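Long-range contacts in Baccell_00875 (Bacteroides cellulosilyticus DSM 14838, PDB 5NO8), which is a polysaccharide lyase that probably removes the L-rhamnose caps linked to glucuronic acid in complex arabinogalactan proteins: residues N199-R205 with Y661-G667; G448-W453 with F489-P495; A546-Q550 with I617-V621. All coordinates share one frame; numbering follows the deposited sequence.

Interaction 1: N199-R205 with Y661-G667; sequences NYEIWER and YPYKIDG
The phenol ring of Y200 overlaps P662, whose CA sits over one of its faces while Y200 CE2 lies 3.8 Å from P662 CG. CG of Y200 stands between the backbone N and the carbonyl carbon (chi1 70°), a crowded position that swings the ring back toward 661-667. There the Y200 and Y661 side chains cross at about a right angle, with Y200 CE1 3.8 Å from Y661 CE2 and Y200 OH beside the Y661 edge; that hydroxyl hydrogen-bonds to D608. I202 CG1 reaches the same proline carbon, P662 CG. On the opposite side of the strand E201 runs alongside Y663 and K664, its OE2 hydrogen-bonded to Y76, and water 2 links E201 OE1 to G667 N. Three backbone bonds tie the segments: Y663 N to Y200 O (2.9 Å), I202 N to K664 O (3.1 Å) and D666 N to I202 O (2.8 Å). Beyond them the D666 carboxylate spans the turn after W203, OD1 accepting E204 N at 2.8 Å from the syn side, 21° out of plane, and OD2 accepting R205 N at 3.0 Å on its syn lone pair. Each oxygen thus takes one N-H, which fixes the carboxylate's rotation. With an alanine at D666 the N-H groups of E204 and R205 would probably be left without these acceptors and the turn set free to shift. W203 lies obliquely against D666 and G667, its NE1 hydrogen-bonded to Y76. The I202-I665 bridge is parallel, whereas strand 217-221 pairs antiparallel with the other edge of 199-203: a short strand from near the C-terminus is thereby added to a mixed sheet of the N-terminal beta region.

Interaction 2: G448-W453 with F489-P495; sequences GYNYMW and FYAIGIP
The rings of Y449 and F489 meet T-shaped, the edge of F489 directed at the face of Y449 with centroids 5.1 Å apart and planes at 80°. F489 CE1 stands nearly over the centre of the tyrosine ring. Because F489 CG is anti to the backbone N (chi1 -164°), the phenyl group extends toward helix 448-465, where its own face receives G448 CA. The absence of a side chain at G448 lets the F489 ring lie close against the helix backbone. Y449 also meets I492 obliquely, CE1 lying 3.9 Å from I492 CD1.

One turn further along the helix M452 points at the loop and bends at both chi2 and chi3. Its CG presses on A491 CB at 3.4 Å, closer than usual carbon packing. The sulfur then runs alongside I494, SD 3.9 Å from I494 CG1, and comes near the ring of P495, the residue at the N-cap position of helix 496-505. L478 and M481 of helix 469-485 add to the apolar surroundings of M452. W453 starts away from the loop, but its indole swings back beside I492, carrying water 3 and Y449 O over one face.

Water 3 donates to Y449 O at 3.0 Å and to I492 O at 2.7 Å, joining helix and loop carbonyls. Water 4 accepts from Y449 OH at 2.6 Å and donates to Y490 O. Both waters lie at the edge of the Y449 ring, near its plane, while F489 occupies a face. The chemistry is thus that of a buried, mainly apolar seat for the loop in the helical domain, in which ordered water, by linking Y449 to two loop carbonyls, supplies the clear polar connections.

Interaction 3: A546-Q550 with I617-V621; sequences APAIQ and ITGAV
The amide of Q550 turns one face toward helix 615-629, and I617 CG2 hangs over that face, 3.7 Å from Q550 OE1. A620 CB lies to the same side, farther off near NE2. At the ends of the amide OE1 accepts a bond from G493 N, and NE2 donates to Y686 OH and to a bound glycerol, so both polar atoms are satisfied and the flat group is held against turning. The side chain is fully stretched, CG anti to the backbone N (chi1 -180°), which carries the amide across I617 at about a right angle.

The same I617 methyl serves three residues of helix 542-559: besides Q550, I617 CG2 touches A546 CB at 3.5 Å and lies 4.3 Å from P547 CD. The helix is kinked at this proline, whose N has no hydrogen to give to the preceding turn. One turn further along, V621 packs with both methyls. Its CG2 comes within 3.4 Å of A546 O and 3.7 Å of Q550 N, against the backbone, while V621 CG1 meets I549 CG2 tightly at 3.5 Å, those side chains crossing at about a right angle. T618 turns away, and its OG1 is hydrogen-bonded to Q542 NE2.

The two short helical segments approach to 8.9 Å between axes, running nearly the same way at 28°. Small A546 at the interface leaves the isoleucine and valine methyls close to the neighbouring helix. Direct bonds between the segments are absent: dispersion and shape fit join them, and Q550's polar bonds tie this apolar seam to other parts of the helical domain.

How the interactions relate
Interactions 2 and 3 follow one another along the chain, whereas interaction 1 joins residues so distant in sequence that both lie between its two segments. In space interactions 2 and 3 are neighbours in the helical domain, with centres 12 Å apart; I492 packs on both P547 and I617, so the loop of 489-495 rests on the helix pair 542-559 and 615-629. Interaction 1 lies on the other side of the chain's centre, its centre 32 Å from that of interaction 2 and 28 Å from that of interaction 3, without contact. It brings a short strand that follows helix 632-644 back to the beta region, coupling the two parts of the lyase.

Interaction 1: N199-R205 with Y661-G667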
loop_
_atom_site.group_PDB
_atom_site.type_symbol
_atom_site.label_atom_id
_atom_site.label_comp_id
_atom_site.label_asym_id
_atom_site.label_seq_id
_atom_site.Cartn_x
_atom_site.Cartn_y
_atom_site.Cartn_z
ATOM N N ASN A 199 14.815 8.980 0.763
ATOM C CA ASN A 199 14.041 7.863 1.275
ATOM C C ASN A 199 13.296 8.307 2.520
ATOM O O ASN A 199 13.293 9.483 2.858
ATOM C CB ASN A 199 14.963 6.668 1.613
ATOM C CG ASN A 199 14.330 5.348 1.234
ATOM O OD1 ASN A 199 13.158 5.152 1.487
ATOM N ND2 ASN A 199 15.108 4.450 0.591
ATOM N N TYR A 200 12.610 7.385 3.162
ATOM C CA TYR A 200 12.047 7.662 4.470
ATOM C C TYR A 200 12.145 6.447 5.377
ATOM O O TYR A 200 12.315 5.328 4.925
ATOM C CB TYR A 200 10.608 8.161 4.373
ATOM C CG TYR A 200 9.598 7.110 3.937
ATOM C CD1 TYR A 200 9.407 6.840 2.594
ATOM C CD2 TYR A 200 8.842 6.397 4.871
ATOM C CE1 TYR A 200 8.477 5.918 2.178
ATOM C CE2 TYR A 200 7.896 5.451 4.466
ATOM C CZ TYR A 200 7.743 5.202 3.112
ATOM O OH TYR A 200 6.828 4.284 2.637
ATOM N N GLU A 201 12.031 6.708 6.670
ATOM C CA GLU A 201 12.043 5.681 7.679
ATOM C C GLU A 201 10.785 5.763 8.491
ATOM O O GLU A 201 10.123 6.796 8.532
ATOM C CB GLU A 201 13.219 5.873 8.617
ATOM C CG GLU A 201 14.546 5.567 7.975
ATOM C CD GLU A 201 15.705 5.942 8.875
ATOM O OE1 GLU A 201 16.005 5.144 9.784
ATOM O OE2 GLU A 201 16.281 7.047 8.691
ATOM N N ILE A 202 10.490 4.663 9.161
ATOM C CA ILE A 202 9.343 4.573 10.045
ATOM C C ILE A 202 9.884 4.234 11.425
ATOM O O ILE A 202 10.709 3.317 11.585
ATOM C CB ILE A 202 8.330 3.487 9.585
ATOM C CG1 ILE A 202 7.679 3.848 8.260
ATOM C CG2 ILE A 202 7.237 3.240 10.635
ATOM C CD1 ILE A 202 6.791 5.057 8.275
ATOM N N TRP A 203 9.385 4.956 12.425
ATOM C CA TRP A 203 9.724 4.706 13.820
ATOM C C TRP A 203 8.463 4.393 14.626
ATOM O O TRP A 203 7.372 4.800 14.238
ATOM C CB TRP A 203 10.457 5.918 14.438
ATOM C CG TRP A 203 11.743 6.210 13.797
ATOM C CD1 TRP A 203 11.977 7.102 12.802
ATOM C CD2 TRP A 203 12.976 5.584 14.072
ATOM N NE1 TRP A 203 13.303 7.087 12.456
ATOM C CE2 TRP A 203 13.938 6.149 13.208
ATOM C CE3 TRP A 203 13.375 4.603 14.982
ATOM C CZ2 TRP A 203 15.284 5.768 13.231
ATOM C CZ3 TRP A 203 14.678 4.197 14.981
ATOM C CH2 TRP A 203 15.631 4.789 14.119
ATOM N N GLU A 204 8.650 3.660 15.728
ATOM C CA GLU A 204 7.591 3.344 16.717
ATOM C C GLU A 204 6.468 2.430 16.190
ATOM O O GLU A 204 5.260 2.727 16.277
ATOM C CB GLU A 204 7.023 4.613 17.337
ATOM C CG GLU A 204 8.059 5.502 18.003
ATOM C CD GLU A 204 8.716 4.830 19.202
ATOM O OE1 GLU A 204 8.063 3.980 19.837
ATOM O OE2 GLU A 204 9.887 5.121 19.506
ATOM N N ARG A 205 6.885 1.302 15.651
ATOM C CA ARG A 205 5.958 0.209 15.386
ATOM C C ARG A 205 6.192 -0.924 16.385
ATOM O O ARG A 205 7.306 -1.105 16.898
ATOM C CB ARG A 205 6.123 -0.296 13.963
ATOM C CG ARG A 205 5.907 0.779 12.903
ATOM C CD ARG A 205 4.535 1.448 12.971
ATOM N NE ARG A 205 3.373 0.537 12.896
ATOM C CZ ARG A 205 2.786 0.092 11.776
ATOM N NH1 ARG A 205 3.244 0.430 10.567
ATOM N NH2 ARG A 205 1.735 -0.742 11.856
ATOM N N TYR A 661 8.717 -1.611 2.333
ATOM C CA TYR A 661 9.117 -0.512 1.458
ATOM C C TYR A 661 10.118 0.534 2.022
ATOM O O TYR A 661 11.038 0.937 1.299
ATOM C CB TYR A 661 7.871 0.181 0.885
ATOM C CG TYR A 661 8.192 1.210 -0.152
ATOM C CD1 TYR A 661 8.390 0.852 -1.488
ATOM C CD2 TYR A 661 8.347 2.550 0.189
ATOM C CE1 TYR A 661 8.738 1.805 -2.431
ATOM C CE2 TYR A 661 8.680 3.507 -0.756
ATOM C CZ TYR A 661 8.871 3.122 -2.060
ATOM O OH TYR A 661 9.212 4.058 -2.980
ATOM N N PRO A 662 9.906 1.011 3.258
ATOM C CA PRO A 662 10.792 2.085 3.736
ATOM C C PRO A 662 12.251 1.681 3.822
ATOM O O PRO A 662 12.568 0.499 3.835
ATOM C CB PRO A 662 10.255 2.407 5.133
ATOM C CG PRO A 662 8.866 1.880 5.141
ATOM C CD PRO A 662 8.903 0.654 4.272
ATOM N N TYR A 663 13.121 2.668 3.944
ATOM C CA TYR A 663 14.541 2.436 4.070
ATOM C C TYR A 663 14.832 1.558 5.275
ATOM O O TYR A 663 15.567 0.573 5.183
ATOM C CB TYR A 663 15.246 3.793 4.180
ATOM C CG TYR A 663 16.729 3.746 4.511
ATOM C CD1 TYR A 663 17.618 3.048 3.725
ATOM C CD2 TYR A 663 17.225 4.491 5.557
ATOM C CE1 TYR A 663 18.977 3.024 4.011
ATOM C CE2 TYR A 663 18.565 4.478 5.892
ATOM C CZ TYR A 663 19.450 3.752 5.118
ATOM O OH TYR A 663 20.786 3.755 5.481
ATOM N N LYS A 664 14.284 1.966 6.412
ATOM C CA LYS A 664 14.380 1.231 7.665
ATOM C C LYS A 664 13.106 1.398 8.454
ATOM O O LYS A 664 12.329 2.341 8.249
ATOM C CB LYS A 664 15.548 1.734 8.519
ATOM C CG LYS A 664 16.918 1.468 7.915
ATOM C CD LYS A 664 18.056 2.070 8.710
ATOM C CE LYS A 664 19.390 1.635 8.120
ATOM N NZ LYS A 664 20.565 2.206 8.826
ATOM N N ILE A 665 12.891 0.442 9.339
ATOM C CA ILE A 665 11.785 0.467 10.280
ATOM C C ILE A 665 12.375 0.218 11.656
ATOM O O ILE A 665 12.943 -0.860 11.938
ATOM C CB ILE A 665 10.747 -0.610 9.920
ATOM C CG1 ILE A 665 10.158 -0.340 8.521
ATOM C CG2 ILE A 665 9.646 -0.652 10.985
ATOM C CD1 ILE A 665 9.705 -1.590 7.809
ATOM N N ASP A 666 12.279 1.235 12.525
ATOM C CA ASP A 666 12.885 1.189 13.870
ATOM C C ASP A 666 14.351 0.779 13.844
ATOM O O ASP A 666 14.824 0.031 14.713
ATOM C CB ASP A 666 12.074 0.281 14.812
ATOM C CG ASP A 666 10.839 0.966 15.353
ATOM O OD1 ASP A 666 10.945 2.101 15.881
ATOM O OD2 ASP A 666 9.746 0.398 15.186
ATOM N N GLY A 667 15.071 1.271 12.835
ATOM C CA GLY A 667 16.494 1.005 12.687
ATOM C C GLY A 667 16.891 -0.275 11.981
ATOM O O GLY A 667 18.093 -0.509 11.749
HETATM O O HOH W 1 12.004 3.234 0.086
HETATM O O HOH W 2 14.195 3.423 11.135
#

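Interaction 2: G448-W453 with F489-P495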
loop_
_atom_site.group_PDB
_atom_site.type_symbol
_atom_site.label_atom_id
_atom_site.label_comp_id
_atom_site.label_asym_id
_atom_site.label_seq_id
_atom_site.Cartn_x
_atom_site.Cartn_y
_atom_site.Cartn_z
ATOM N N GLY A 448 -15.287 -14.690 9.935
ATOM C CA GLY A 448 -16.237 -14.475 8.836
ATOM C C GLY A 448 -15.600 -14.379 7.461
ATOM O O GLY A 448 -16.191 -14.798 6.468
ATOM N N TYR A 449 -14.399 -13.814 7.418
ATOM C CA TYR A 449 -13.632 -13.661 6.172
ATOM C C TYR A 449 -13.462 -15.005 5.480
ATOM O O TYR A 449 -13.583 -15.097 4.252
ATOM C CB TYR A 449 -12.235 -13.072 6.460
ATOM C CG TYR A 449 -12.212 -11.601 6.858
ATOM C CD1 TYR A 449 -12.454 -10.609 5.916
ATOM C CD2 TYR A 449 -11.892 -11.198 8.169
ATOM C CE1 TYR A 449 -12.421 -9.261 6.250
ATOM C CE2 TYR A 449 -11.834 -9.836 8.514
ATOM C CZ TYR A 449 -12.107 -8.876 7.543
ATOM O OH TYR A 449 -12.082 -7.531 7.827
ATOM N N ASN A 450 -13.212 -16.050 6.264
ATOM C CA ASN A 450 -12.815 -17.334 5.714
ATOM C C ASN A 450 -13.927 -17.967 4.891
ATOM O O ASN A 450 -13.637 -18.697 3.939
ATOM C CB ASN A 450 -12.374 -18.302 6.816
ATOM C CG ASN A 450 -11.165 -17.814 7.588
ATOM O OD1 ASN A 450 -10.479 -16.865 7.181
ATOM N ND2 ASN A 450 -10.876 -18.481 8.703
ATOM N N TYR A 451 -15.182 -17.665 5.223
ATOM C CA TYR A 451 -16.342 -18.264 4.543
ATOM C C TYR A 451 -16.499 -17.792 3.100
ATOM O O TYR A 451 -16.959 -18.552 2.237
ATOM C CB TYR A 451 -17.632 -17.918 5.280
ATOM C CG TYR A 451 -17.780 -18.614 6.616
ATOM C CD1 TYR A 451 -16.992 -18.240 7.708
ATOM C CD2 TYR A 451 -18.714 -19.649 6.788
ATOM C CE1 TYR A 451 -17.117 -18.872 8.931
ATOM C CE2 TYR A 451 -18.856 -20.288 8.017
ATOM C CZ TYR A 451 -18.057 -19.897 9.086
ATOM O OH TYR A 451 -18.168 -20.517 10.308
ATOM N N MET A 452 -16.189 -16.519 2.851
ATOM C CA MET A 452 -16.318 -15.948 1.504
ATOM C C MET A 452 -15.373 -16.621 0.537
ATOM O O MET A 452 -15.722 -16.844 -0.616
ATOM C CB MET A 452 -16.012 -14.458 1.500
ATOM C CG MET A 452 -16.903 -13.610 2.390
ATOM S SD MET A 452 -18.674 -13.954 2.175
ATOM C CE MET A 452 -18.951 -15.215 3.404
ATOM N N TRP A 453 -14.174 -16.908 1.022
ATOM C CA TRP A 453 -13.105 -17.459 0.186
ATOM C C TRP A 453 -13.349 -18.937 -0.081
ATOM O O TRP A 453 -13.143 -19.403 -1.200
ATOM C CB TRP A 453 -11.749 -17.230 0.834
ATOM C CG TRP A 453 -11.454 -15.773 1.085
ATOM C CD1 TRP A 453 -11.814 -14.703 0.299
ATOM C CD2 TRP A 453 -10.758 -15.233 2.208
ATOM N NE1 TRP A 453 -11.366 -13.540 0.864
ATOM C CE2 TRP A 453 -10.717 -13.836 2.038
ATOM C CE3 TRP A 453 -10.154 -15.799 3.338
ATOM C CZ2 TRP A 453 -10.087 -12.986 2.963
ATOM C CZ3 TRP A 453 -9.543 -14.958 4.262
ATOM C CH2 TRP A 453 -9.508 -13.563 4.059
ATOM N N PHE A 489 -21.167 -7.636 7.913
ATOM C CA PHE A 489 -19.731 -7.940 7.990
ATOM C C PHE A 489 -19.129 -7.514 6.644
ATOM O O PHE A 489 -19.602 -7.936 5.582
ATOM C CB PHE A 489 -19.509 -9.435 8.265
ATOM C CG PHE A 489 -18.109 -9.798 8.738
ATOM C CD1 PHE A 489 -17.029 -9.842 7.840
ATOM C CD2 PHE A 489 -17.878 -10.169 10.059
ATOM C CE1 PHE A 489 -15.754 -10.208 8.270
ATOM C CE2 PHE A 489 -16.613 -10.543 10.491
ATOM C CZ PHE A 489 -15.542 -10.556 9.598
ATOM N N TYR A 490 -18.083 -6.692 6.690
ATOM C CA TYR A 490 -17.459 -6.130 5.492
ATOM C C TYR A 490 -16.379 -7.085 4.988
ATOM O O TYR A 490 -15.173 -6.769 4.973
ATOM C CB TYR A 490 -16.868 -4.761 5.786
ATOM C CG TYR A 490 -17.889 -3.659 5.940
ATOM C CD1 TYR A 490 -18.808 -3.650 6.995
ATOM C CD2 TYR A 490 -17.931 -2.618 5.031
ATOM C CE1 TYR A 490 -19.749 -2.624 7.109
ATOM C CE2 TYR A 490 -18.860 -1.586 5.138
ATOM C CZ TYR A 490 -19.773 -1.593 6.183
ATOM O OH TYR A 490 -20.684 -0.544 6.265
ATOM N N ALA A 491 -16.815 -8.239 4.525
ATOM C CA ALA A 491 -15.883 -9.306 4.160
ATOM C C ALA A 491 -15.264 -8.973 2.808
ATOM O O ALA A 491 -15.888 -8.310 1.988
ATOM C CB ALA A 491 -16.617 -10.636 4.081
ATOM N N ILE A 492 -14.053 -9.486 2.585
ATOM C CA ILE A 492 -13.340 -9.281 1.344
ATOM C C ILE A 492 -13.786 -10.317 0.298
ATOM O O ILE A 492 -13.788 -11.531 0.559
ATOM C CB ILE A 492 -11.825 -9.413 1.553
ATOM C CG1 ILE A 492 -11.325 -8.338 2.534
ATOM C CG2 ILE A 492 -11.105 -9.297 0.204
ATOM C CD1 ILE A 492 -10.024 -8.707 3.200
ATOM N N GLY A 493 -14.133 -9.825 -0.883
ATOM C CA GLY A 493 -14.432 -10.687 -2.014
ATOM C C GLY A 493 -15.681 -11.514 -1.778
ATOM O O GLY A 493 -15.694 -12.721 -2.023
ATOM N N ILE A 494 -16.735 -10.870 -1.278
ATOM C CA ILE A 494 -18.027 -11.548 -1.158
ATOM C C ILE A 494 -18.401 -11.900 -2.607
ATOM O O ILE A 494 -18.465 -11.005 -3.438
ATOM C CB ILE A 494 -19.083 -10.631 -0.525
ATOM C CG1 ILE A 494 -18.686 -10.302 0.925
ATOM C CG2 ILE A 494 -20.458 -11.300 -0.579
ATOM C CD1 ILE A 494 -19.400 -9.096 1.501
ATOM N N PRO A 495 -18.572 -13.199 -2.924
ATOM C CA PRO A 495 -18.737 -13.589 -4.332
ATOM C C PRO A 495 -20.168 -13.396 -4.894
ATOM O O PRO A 495 -20.861 -14.374 -5.205
ATOM C CB PRO A 495 -18.308 -15.062 -4.322
ATOM C CG PRO A 495 -18.690 -15.537 -2.965
ATOM C CD PRO A 495 -18.456 -14.380 -2.043
HETATM O O HOH W 3 -13.598 -12.374 3.108
HETATM O O HOH W 4 -13.018 -5.916 5.978
#

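Interaction 3: A546-Q550 with I617-V621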
loop_
_atom_site.group_PDB
_atom_site.type_symbol
_atom_site.label_atom_id
_atom_site.label_comp_id
_atom_site.label_asym_id
_atom_site.label_seq_id
_atom_site.Cartn_x
_atom_site.Cartn_y
_atom_site.Cartn_z
ATOM N N ALA A 546 -12.621 -0.917 0.584
ATOM C CA ALA A 546 -12.658 -1.463 -0.783
ATOM C C ALA A 546 -13.691 -2.586 -0.914
ATOM O O ALA A 546 -14.460 -2.578 -1.862
ATOM C CB ALA A 546 -11.286 -1.921 -1.258
ATOM N N PRO A 547 -13.710 -3.539 0.034
ATOM C CA PRO A 547 -14.746 -4.591 -0.053
ATOM C C PRO A 547 -16.198 -4.100 -0.009
ATOM O O PRO A 547 -17.052 -4.710 -0.662
ATOM C CB PRO A 547 -14.471 -5.432 1.174
ATOM C CG PRO A 547 -13.006 -5.317 1.360
ATOM C CD PRO A 547 -12.715 -3.875 1.061
ATOM N N ALA A 548 -16.468 -3.030 0.747
ATOM C CA ALA A 548 -17.809 -2.420 0.757
ATOM C C ALA A 548 -18.222 -2.070 -0.650
ATOM O O ALA A 548 -19.316 -2.411 -1.099
ATOM C CB ALA A 548 -17.842 -1.156 1.627
ATOM N N ILE A 549 -17.324 -1.415 -1.370
ATOM C CA ILE A 549 -17.636 -0.900 -2.690
ATOM C C ILE A 549 -17.645 -2.037 -3.723
ATOM O O ILE A 549 -18.464 -2.016 -4.667
ATOM C CB ILE A 549 -16.636 0.194 -3.107
ATOM C CG1 ILE A 549 -16.623 1.328 -2.075
ATOM C CG2 ILE A 549 -16.938 0.739 -4.483
ATOM C CD1 ILE A 549 -15.584 2.385 -2.357
ATOM N N GLN A 550 -16.743 -3.004 -3.539
ATOM C CA GLN A 550 -16.651 -4.225 -4.360
ATOM C C GLN A 550 -17.997 -4.961 -4.301
ATOM O O GLN A 550 -18.572 -5.341 -5.325
ATOM C CB GLN A 550 -15.522 -5.122 -3.814
ATOM C CG GLN A 550 -15.259 -6.438 -4.534
ATOM C CD GLN A 550 -14.305 -7.357 -3.766
ATOM O OE1 GLN A 550 -14.187 -7.292 -2.525
ATOM N NE2 GLN A 550 -13.623 -8.230 -4.500
ATOM N N ILE A 617 -7.734 -5.239 -4.406
ATOM C CA ILE A 617 -9.184 -5.118 -4.258
ATOM C C ILE A 617 -9.638 -3.797 -4.864
ATOM O O ILE A 617 -10.695 -3.719 -5.477
ATOM C CB ILE A 617 -9.647 -5.158 -2.778
ATOM C CG1 ILE A 617 -9.176 -6.409 -2.057
ATOM C CG2 ILE A 617 -11.179 -5.127 -2.731
ATOM C CD1 ILE A 617 -9.271 -6.270 -0.556
ATOM N N THR A 618 -8.830 -2.733 -4.707
ATOM C CA THR A 618 -9.133 -1.467 -5.338
ATOM C C THR A 618 -9.175 -1.596 -6.870
ATOM O O THR A 618 -10.030 -1.015 -7.507
ATOM C CB THR A 618 -8.145 -0.385 -4.886
ATOM O OG1 THR A 618 -8.298 -0.220 -3.472
ATOM C CG2 THR A 618 -8.392 0.946 -5.566
ATOM N N GLY A 619 -8.262 -2.383 -7.434
ATOM C CA GLY A 619 -8.323 -2.738 -8.847
ATOM C C GLY A 619 -9.654 -3.395 -9.197
ATOM O O GLY A 619 -10.251 -3.036 -10.183
ATOM N N ALA A 620 -10.081 -4.367 -8.396
ATOM C CA ALA A 620 -11.381 -5.006 -8.613
ATOM C C ALA A 620 -12.513 -3.987 -8.603
ATOM O O ALA A 620 -13.373 -3.991 -9.489
ATOM C CB ALA A 620 -11.631 -6.082 -7.599
ATOM N N VAL A 621 -12.488 -3.080 -7.623
ATOM C CA VAL A 621 -13.464 -2.020 -7.535
ATOM C C VAL A 621 -13.497 -1.163 -8.782
ATOM O O VAL A 621 -14.587 -0.833 -9.281
ATOM C CB VAL A 621 -13.219 -1.118 -6.299
ATOM C CG1 VAL A 621 -14.061 0.166 -6.374
ATOM C CG2 VAL A 621 -13.493 -1.890 -5.022
#